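Local coordinates for protein alpha-1,2-Mannosidase (Trichoderma reesei, PDB 1HCU) that probably trims alpha-1,2-linked mannose residues from high-mannose N-glycans as a calcium-dependent glycosidase of family 47, at residues L256-P259 and V260-A263. Residues are numbered along the deposited sequence; the frame is centred on the assembly and turned at random.
Sequences LYDP and VAFA
Asp-258 meets Val-260, Ala-261 and Phe-262 in a local Asx motif that forms the short link between helix 245-257 and helix 263-280, neighbouring helices of the (alpha/alpha)7 barrel of family 47 mannosidases. Asp-258 is the first residue to leave the helical conformation, and its CG stands anti to its own backbone N (chi1 -176°), which carries the carboxylate forward over the amides that follow. Asp-258 OD2 accepts the Val-260 N-H at 3.1 Å, from above the carboxylate plane, closing an Asx turn. The same Asp-258 OD2 also takes a weaker but straighter bond from Ala-261 N at 3.3 Å. One residue on, the backbone joins in: Phe-262 N reaches Asp-258 O at 3.1 Å, nearly in line with the carbonyl. Phe-262, the N-cap residue of helix 263-280, turns its ring edge to the aspartate, with its CD1 3.8 Å from Asp-258 CB, while its CE1 lies 4.3 Å from Tyr-257 CD1, at the edge of the tyrosine ring. The Tyr-257 hydroxyl hydrogen-bonds to Asp-190 and Arg-187. Replacing Asp-258 by alanine is likely to leave the Val-260 and Ala-261 amides without their shared acceptor and to deprive Arg-493 of a salt-bridge partner. With OD2 facing backbone N-H groups and OD1 paired with Arg-493, the carboxylate is probably stabilised in its charged form.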
ATOM      1  N   LEU A 256      16.156   3.952  -1.317  1.00 11.03           N
ATOM      2  CA  LEU A 256      16.235   4.490   0.036  1.00 10.50           C
ATOM      3  C   LEU A 256      16.874   3.398   0.899  1.00 11.02           C
ATOM      4  O   LEU A 256      17.723   3.680   1.752  1.00  8.54           O
ATOM      5  CB  LEU A 256      14.832   4.814   0.569  1.00 11.08           C
ATOM      6  CG  LEU A 256      14.673   5.825   1.718  1.00 14.93           C
ATOM      7  CD1 LEU A 256      13.302   5.656   2.391  1.00 12.22           C
ATOM      8  CD2 LEU A 256      15.766   5.640   2.740  1.00 16.11           C
ATOM      9  N   TYR A 257      16.465   2.150   0.665  1.00  8.92           N
ATOM     10  CA  TYR A 257      16.985   1.023   1.431  1.00  9.17           C
ATOM     11  C   TYR A 257      18.504   0.895   1.286  1.00  8.10           C
ATOM     12  O   TYR A 257      19.187   0.508   2.223  1.00  8.05           O
ATOM     13  CB  TYR A 257      16.288  -0.285   1.014  1.00  8.85           C
ATOM     14  CG  TYR A 257      16.651  -1.453   1.909  1.00 11.34           C
ATOM     15  CD1 TYR A 257      17.587  -2.411   1.502  1.00 12.14           C
ATOM     16  CD2 TYR A 257      16.117  -1.561   3.197  1.00 10.83           C
ATOM     17  CE1 TYR A 257      17.985  -3.448   2.366  1.00 15.07           C
ATOM     18  CE2 TYR A 257      16.509  -2.589   4.061  1.00 13.37           C
ATOM     19  CZ  TYR A 257      17.441  -3.526   3.642  1.00 13.71           C
ATOM     20  OH  TYR A 257      17.823  -4.523   4.505  1.00 14.46           O
ATOM     21  N   ASP A 258      19.023   1.224   0.107  1.00 11.16           N
ATOM     22  CA  ASP A 258      20.465   1.185  -0.160  1.00 12.15           C
ATOM     23  C   ASP A 258      20.727   1.875  -1.507  1.00 12.01           C
ATOM     24  O   ASP A 258      20.632   1.255  -2.562  1.00 11.78           O
ATOM     25  CB  ASP A 258      20.983  -0.262  -0.187  1.00 13.95           C
ATOM     26  CG  ASP A 258      22.497  -0.339  -0.367  1.00 17.35           C
ATOM     27  OD1 ASP A 258      23.069  -1.433  -0.201  1.00 19.58           O
ATOM     28  OD2 ASP A 258      23.117   0.697  -0.679  1.00 19.13           O
ATOM     29  N   PRO A 259      21.080   3.169  -1.472  1.00 12.33           N
ATOM     30  CA  PRO A 259      21.359   3.988  -2.661  1.00 13.15           C
ATOM     31  C   PRO A 259      22.421   3.424  -3.601  1.00 14.47           C
ATOM     32  O   PRO A 259      22.389   3.689  -4.801  1.00 14.86           O
ATOM     33  CB  PRO A 259      21.808   5.336  -2.080  1.00 11.11           C
ATOM     34  CG  PRO A 259      21.304   5.334  -0.669  1.00 14.08           C
ATOM     35  CD  PRO A 259      21.416   3.902  -0.235  1.00 12.79           C
ATOM     36  N   VAL A 260      23.378   2.679  -3.058  1.00 14.12           N
ATOM     37  CA  VAL A 260      24.431   2.119  -3.887  1.00 15.20           C
ATOM     38  C   VAL A 260      23.976   0.860  -4.607  1.00 16.35           C
ATOM     39  O   VAL A 260      23.962   0.813  -5.840  1.00 17.22           O
ATOM     40  CB  VAL A 260      25.697   1.792  -3.059  1.00 16.74           C
ATOM     41  CG1 VAL A 260      26.756   1.122  -3.950  1.00 15.01           C
ATOM     42  CG2 VAL A 260      26.264   3.076  -2.452  1.00 18.03           C
ATOM     43  N   ALA A 261      23.587  -0.154  -3.843  1.00 15.74           N
ATOM     44  CA  ALA A 261      23.157  -1.415  -4.436  1.00 15.27           C
ATOM     45  C   ALA A 261      22.006  -1.284  -5.423  1.00 14.99           C
ATOM     46  O   ALA A 261      21.967  -2.002  -6.424  1.00 13.47           O
ATOM     47  CB  ALA A 261      22.776  -2.401  -3.347  1.00 15.12           C
ATOM     48  N   PHE A 262      21.077  -0.366  -5.158  1.00 14.50           N
ATOM     49  CA  PHE A 262      19.920  -0.216  -6.034  1.00 14.59           C
ATOM     50  C   PHE A 262      19.812   1.108  -6.781  1.00 13.96           C
ATOM     51  O   PHE A 262      18.712   1.578  -7.069  1.00 13.11           O
ATOM     52  CB  PHE A 262      18.638  -0.486  -5.236  1.00 16.30           C
ATOM     53  CG  PHE A 262      18.683  -1.762  -4.431  1.00 16.98           C
ATOM     54  CD1 PHE A 262      19.164  -1.756  -3.123  1.00 18.89           C
ATOM     55  CD2 PHE A 262      18.293  -2.974  -4.993  1.00 17.01           C
ATOM     56  CE1 PHE A 262      19.256  -2.942  -2.390  1.00 18.44           C
ATOM     57  CE2 PHE A 262      18.383  -4.164  -4.268  1.00 15.52           C
ATOM     58  CZ  PHE A 262      18.864  -4.147  -2.967  1.00 16.18           C
ATOM     59  N   ALA A 263      20.961   1.695  -7.104  1.00 15.29           N
ATOM     60  CA  ALA A 263      21.015   2.954  -7.843  1.00 14.94           C
ATOM     61  C   ALA A 263      20.360   2.785  -9.214  1.00 15.27           C
ATOM     62  O   ALA A 263      19.779   3.724  -9.758  1.00 14.34           O
ATOM     63  CB  ALA A 263      22.467   3.399  -8.015  1.00 14.78           C
TER